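Local coordinates for penicillin-binding protein (Bacillus halodurans, PDB 3TG9) that probably binds penicillin-type beta-lactams and may act as a serine peptidase or beta-lactamase, at residues M186-Y191 with A234-K239; H48-I53 with A199-G204. All coordinates share one frame; numbering follows the deposited sequence.

Contacts 1 and 2 draw on the same long loop, between helix 172-182 and strand 205-207. In contact 1 its early part, Met186-Tyr191, lies against the start of helix 234-245; in contact 2 its later part, Ala199-Gly204, pairs with His48-Ile53. Both are partly buried: no other chain touches contact 1, whereas contact 2 includes the exposed His48 and Lys200 and lies next to the second subunit. The chemistry differs: a single buried carboxylate organises contact 1, while contact 2 is built mainly from backbone hydrogen bonds, with an arginine and a few methyl groups at its flanks. The two meet, centres about 11 Å apart, where Arg50 NE lies 2.9 Å from Glu188 O, a probable hydrogen bond.

Contact 1. Residues M186-Y191 with A234-K239; sequences MHESGY and AEDMMK
This is a polar contact between a loop turn and the first turn of a helix: the carboxylate of Asp236, at the start of helix 234-245, reaches into the type I beta turn Met186-Ser189. OD2 does most of the work. It accepts from Glu188 N at 2.9 Å on its syn side, 16° out of the carboxylate plane, and from Ser189 OG, also at 2.9 Å, through the anti lone pair, so two donors fix the rotation of the group. The other oxygen is tied in through a water, which accepts from the backbone N of His187 at 2.7 Å and donates to Asp236 OD1. Met186 slants past the Asp236 side chain: its CB is 3.4 Å from Asp236 OD2, and the bend at chi3 (65°) lays the end of the chain beside the backbone carbonyl, CE standing 3.2 Å from Asp236 O. Beyond these segments, Asp236 N bonds to Thr233 OG1, and Met186 also touches Phe181 of helix 172-182. On another side of the helix, Met237 and Met238 meet the large antiparallel sheet. A buried aspartate thus pins a connecting loop to a sheet-packed helix, within the alpha/beta fold of serine beta-lactamases and penicillin-binding proteins.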
loop_
_atom_site.group_PDB
_atom_site.type_symbol
_atom_site.label_atom_id
_atom_site.label_comp_id
_atom_site.label_asym_id
_atom_site.label_seq_id
_atom_site.Cartn_x
_atom_site.Cartn_y
_atom_site.Cartn_z
ATOM N N MET B 186 2.303 13.233 -23.957
ATOM C CA MET B 186 2.536 12.962 -22.540
ATOM C C MET B 186 2.952 11.500 -22.291
ATOM O O MET B 186 2.128 10.683 -21.876
ATOM C CB MET B 186 1.273 13.295 -21.742
ATOM C CG MET B 186 0.763 14.727 -21.962
ATOM S SD MET B 186 -0.932 15.009 -21.365
ATOM C CE MET B 186 -0.709 14.763 -19.602
ATOM N N HIS B 187 4.224 11.183 -22.525
ATOM C CA HIS B 187 4.705 9.801 -22.433
ATOM C C HIS B 187 5.107 9.376 -21.019
ATOM O O HIS B 187 5.465 8.225 -20.799
ATOM C CB HIS B 187 5.889 9.577 -23.384
ATOM C CG HIS B 187 5.719 10.224 -24.726
ATOM N ND1 HIS B 187 4.940 9.678 -25.723
ATOM C CD2 HIS B 187 6.234 11.371 -25.231
ATOM C CE1 HIS B 187 4.977 10.463 -26.784
ATOM N NE2 HIS B 187 5.755 11.498 -26.516
ATOM N N GLU B 188 5.057 10.303 -20.068
ATOM C CA GLU B 188 5.397 9.989 -18.687
ATOM C C GLU B 188 4.190 10.011 -17.750
ATOM O O GLU B 188 4.345 10.189 -16.543
ATOM C CB GLU B 188 6.447 10.967 -18.167
ATOM C CG GLU B 188 7.769 10.918 -18.901
ATOM C CD GLU B 188 8.907 11.430 -18.038
ATOM O OE1 GLU B 188 9.623 12.350 -18.477
ATOM O OE2 GLU B 188 9.074 10.917 -16.904
ATOM N N SER B 189 2.999 9.819 -18.303
ATOM C CA SER B 189 1.762 9.934 -17.536
ATOM C C SER B 189 0.931 8.673 -17.646
ATOM O O SER B 189 1.029 7.944 -18.633
ATOM C CB SER B 189 0.924 11.123 -18.034
ATOM O OG SER B 189 1.540 12.350 -17.696
ATOM N N GLY B 190 0.096 8.424 -16.638
ATOM C CA GLY B 190 -0.736 7.233 -16.633
ATOM C C GLY B 190 -1.592 7.060 -15.387
ATOM O O GLY B 190 -1.470 7.789 -14.391
ATOM N N TYR B 191 -2.481 6.081 -15.455
ATOM C CA TYR B 191 -3.303 5.727 -14.317
ATOM C C TYR B 191 -2.619 4.567 -13.618
ATOM O O TYR B 191 -2.938 3.402 -13.857
ATOM C CB TYR B 191 -4.718 5.384 -14.778
ATOM C CG TYR B 191 -5.432 6.590 -15.345
ATOM C CD1 TYR B 191 -6.379 7.266 -14.596
ATOM C CD2 TYR B 191 -5.136 7.072 -16.618
ATOM C CE1 TYR B 191 -7.027 8.375 -15.091
ATOM C CE2 TYR B 191 -5.790 8.194 -17.125
ATOM C CZ TYR B 191 -6.735 8.836 -16.350
ATOM O OH TYR B 191 -7.391 9.955 -16.811
ATOM N N ALA B 234 5.116 17.430 -14.094
ATOM C CA ALA B 234 4.772 18.837 -14.306
ATOM C C ALA B 234 4.754 19.192 -15.785
ATOM O O ALA B 234 3.832 19.864 -16.267
ATOM C CB ALA B 234 5.746 19.746 -13.559
ATOM N N GLU B 235 5.777 18.742 -16.505
ATOM C CA GLU B 235 5.923 19.082 -17.913
ATOM C C GLU B 235 4.931 18.351 -18.819
ATOM O O GLU B 235 4.499 18.901 -19.824
ATOM C CB GLU B 235 7.362 18.867 -18.391
ATOM C CG GLU B 235 7.583 19.374 -19.803
ATOM C CD GLU B 235 9.049 19.416 -20.197
ATOM O OE1 GLU B 235 9.884 18.836 -19.462
ATOM O OE2 GLU B 235 9.358 20.027 -21.249
ATOM N N ASP B 236 4.565 17.120 -18.480
ATOM C CA ASP B 236 3.445 16.482 -19.167
ATOM C C ASP B 236 2.128 17.266 -18.935
ATOM O O ASP B 236 1.245 17.266 -19.787
ATOM C CB ASP B 236 3.282 15.020 -18.733
ATOM C CG ASP B 236 4.048 14.044 -19.624
ATOM O OD1 ASP B 236 4.897 14.493 -20.427
ATOM O OD2 ASP B 236 3.790 12.824 -19.533
ATOM N N MET B 237 1.982 17.918 -17.785
ATOM C CA MET B 237 0.781 18.733 -17.577
ATOM C C MET B 237 0.884 19.987 -18.434
ATOM O O MET B 237 -0.096 20.427 -19.037
ATOM C CB MET B 237 0.559 19.110 -16.111
ATOM C CG MET B 237 -0.808 19.781 -15.873
ATOM S SD MET B 237 -2.169 18.647 -16.251
ATOM C CE MET B 237 -3.547 19.780 -16.520
ATOM N N MET B 238 2.082 20.548 -18.503
ATOM C CA MET B 238 2.330 21.658 -19.413
ATOM C C MET B 238 1.973 21.249 -20.840
ATOM O O MET B 238 1.275 21.962 -21.543
ATOM C CB MET B 238 3.794 22.077 -19.345
ATOM C CG MET B 238 4.141 23.245 -20.263
ATOM S SD MET B 238 5.893 23.301 -20.637
ATOM C CE MET B 238 5.968 22.154 -22.011
ATOM N N LYS B 239 2.452 20.094 -21.273
ATOM C CA LYS B 239 2.148 19.620 -22.620
ATOM C C LYS B 239 0.655 19.422 -22.827
ATOM O O LYS B 239 0.168 19.515 -23.952
ATOM C CB LYS B 239 2.866 18.299 -22.920
ATOM C CG LYS B 239 4.382 18.401 -23.023
ATOM C CD LYS B 239 4.982 17.061 -23.447
ATOM C CE LYS B 239 6.483 17.010 -23.194
ATOM N NZ LYS B 239 7.154 18.303 -23.540
HETATM O O HOH W 1 6.285 12.823 -21.949
#

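Contact 2. Residues H48-I53 with A199-G204; sequences HTRFGI and AKTALG
Arg50 and Thr201 form a single backbone bridge of parallel type, in which Arg50 N donates to Lys200 O at 2.7 Å and Ala202 N returns a bond to Arg50 O at 2.9 Å. Both bonds are close to straight, but Arg50 N approaches the Lys200 carbonyl 34° out of its plane, whereas Ala202 N meets the Arg50 carbonyl nearly head-on. One residue further on, a water takes over from direct pairing, accepting from Gly52 N and donating to Ala202 O at 2.8 Å.

Arg50 carries much of the side-chain contact. Bent at chi2 (102°), it folds back across the neighbouring carbonyls, and the edge of the guanidinium offers NH1 to Ala199 O at 2.8 Å, a weak bond by its angle. Its NE is taken by Glu188 O, so the group bridges the early and late parts of the loop between helix 172-182 and strand 205-207, firmly at Glu188 and weakly at Ala199. On another flank the methyl of Ala202 is met by two residues, Thr49 CG2 at 3.6 Å and Phe51 CE1 at 3.8 Å. Thr49 can present that methyl because CG2 lies anti to its backbone N, which leaves OG1 to bond Glu46 N. Ala199, at the outer end, packs on Ala40 of the second subunit.

Phe51 also pairs through its backbone with Val232, so this short strand is bordered by strand 231-232 as well as by the loop. It runs on toward Ser55 and Lys58, which match the SxxK pattern of the nucleophilic serine in serine beta-lactamases and penicillin-binding proteins, consistent with a place beside the probable active site.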
loop_
_atom_site.group_PDB
_atom_site.type_symbol
_atom_site.label_atom_id
_atom_site.label_comp_id
_atom_site.label_asym_id
_atom_site.label_seq_id
_atom_site.Cartn_x
_atom_site.Cartn_y
_atom_site.Cartn_z
ATOM N N HIS B 48 11.221 14.880 -13.298
ATOM C CA HIS B 48 10.527 13.820 -14.026
ATOM C C HIS B 48 9.735 12.886 -13.117
ATOM O O HIS B 48 9.203 11.872 -13.562
ATOM C CB HIS B 48 11.508 13.058 -14.916
ATOM C CG HIS B 48 12.220 13.938 -15.895
ATOM N ND1 HIS B 48 13.454 14.494 -15.636
ATOM C CD2 HIS B 48 11.850 14.394 -17.117
ATOM C CE1 HIS B 48 13.825 15.238 -16.665
ATOM N NE2 HIS B 48 12.869 15.195 -17.576
ATOM N N THR B 49 9.655 13.252 -11.845
ATOM C CA THR B 49 8.864 12.518 -10.867
ATOM C C THR B 49 7.384 12.622 -11.213
ATOM O O THR B 49 6.878 13.723 -11.454
ATOM C CB THR B 49 9.030 13.127 -9.468
ATOM O OG1 THR B 49 10.418 13.185 -9.116
ATOM C CG2 THR B 49 8.277 12.314 -8.437
ATOM N N ARG B 50 6.691 11.485 -11.234
ATOM C CA ARG B 50 5.242 11.485 -11.426
ATOM C C ARG B 50 4.484 11.716 -10.126
ATOM O O ARG B 50 4.814 11.130 -9.093
ATOM C CB ARG B 50 4.768 10.176 -12.036
ATOM C CG ARG B 50 5.080 10.047 -13.481
ATOM C CD ARG B 50 6.285 9.139 -13.695
ATOM N NE ARG B 50 6.179 8.568 -15.024
ATOM C CZ ARG B 50 6.513 7.332 -15.335
ATOM N NH1 ARG B 50 7.016 6.526 -14.408
ATOM N NH2 ARG B 50 6.359 6.917 -16.590
ATOM N N PHE B 51 3.455 12.559 -10.198
ATOM C CA PHE B 51 2.635 12.885 -9.044
ATOM C C PHE B 51 1.170 12.568 -9.320
ATOM O O PHE B 51 0.684 12.780 -10.429
ATOM C CB PHE B 51 2.754 14.369 -8.702
ATOM C CG PHE B 51 4.118 14.785 -8.235
ATOM C CD1 PHE B 51 4.418 14.816 -6.883
ATOM C CD2 PHE B 51 5.092 15.175 -9.147
ATOM C CE1 PHE B 51 5.658 15.218 -6.445
ATOM C CE2 PHE B 51 6.334 15.579 -8.717
ATOM C CZ PHE B 51 6.620 15.599 -7.362
ATOM N N GLY B 52 0.471 12.055 -8.311
ATOM C CA GLY B 52 -0.973 11.920 -8.394
ATOM C C GLY B 52 -1.577 13.311 -8.356
ATOM O O GLY B 52 -1.042 14.195 -7.680
ATOM N N ILE B 53 -2.678 13.519 -9.071
ATOM C CA ILE B 53 -3.269 14.865 -9.169
ATOM C C ILE B 53 -4.729 14.974 -8.714
ATOM O O ILE B 53 -5.376 16.017 -8.904
ATOM C CB ILE B 53 -3.123 15.437 -10.598
ATOM C CG1 ILE B 53 -4.078 14.741 -11.567
ATOM C CG2 ILE B 53 -1.673 15.285 -11.102
ATOM C CD1 ILE B 53 -3.923 15.230 -13.015
ATOM N N ALA B 199 8.760 3.311 -11.744
ATOM C CA ALA B 199 9.854 4.149 -11.269
ATOM C C ALA B 199 9.498 5.622 -11.386
ATOM O O ALA B 199 8.608 5.995 -12.150
ATOM C CB ALA B 199 11.119 3.858 -12.070
ATOM N N LYS B 200 10.208 6.459 -10.640
ATOM C CA LYS B 200 10.049 7.902 -10.763
ATOM C C LYS B 200 8.601 8.321 -10.525
ATOM O O LYS B 200 8.003 9.071 -11.305
ATOM C CB LYS B 200 10.585 8.388 -12.113
ATOM C CG LYS B 200 12.121 8.293 -12.201
ATOM C CD LYS B 200 12.718 9.017 -13.411
ATOM C CE LYS B 200 13.048 8.055 -14.560
ATOM N NZ LYS B 200 11.864 7.705 -15.404
ATOM N N THR B 201 8.062 7.817 -9.421
ATOM C CA THR B 201 6.714 8.119 -8.980
ATOM C C THR B 201 6.781 8.462 -7.505
ATOM O O THR B 201 7.400 7.753 -6.726
ATOM C CB THR B 201 5.771 6.924 -9.155
ATOM O OG1 THR B 201 5.877 6.422 -10.492
ATOM C CG2 THR B 201 4.336 7.346 -8.893
ATOM N N ALA B 202 6.162 9.566 -7.121
ATOM C CA ALA B 202 6.224 9.994 -5.739
ATOM C C ALA B 202 5.145 9.283 -4.925
ATOM O O ALA B 202 4.049 9.019 -5.436
ATOM C CB ALA B 202 6.068 11.520 -5.648
ATOM N N LEU B 203 5.476 8.954 -3.678
ATOM C CA LEU B 203 4.505 8.454 -2.716
ATOM C C LEU B 203 3.808 9.657 -2.088
ATOM O O LEU B 203 4.399 10.738 -1.980
ATOM C CB LEU B 203 5.176 7.586 -1.634
ATOM C CG LEU B 203 5.495 6.127 -2.012
ATOM C CD1 LEU B 203 6.337 6.078 -3.259
ATOM C CD2 LEU B 203 6.195 5.369 -0.887
ATOM N N GLY B 204 2.553 9.467 -1.686
ATOM C CA GLY B 204 1.766 10.537 -1.109
ATOM C C GLY B 204 1.796 10.482 0.398
ATOM O O GLY B 204 1.436 9.470 0.990
HETATM O O HOH W 2 2.271 11.102 -5.866
#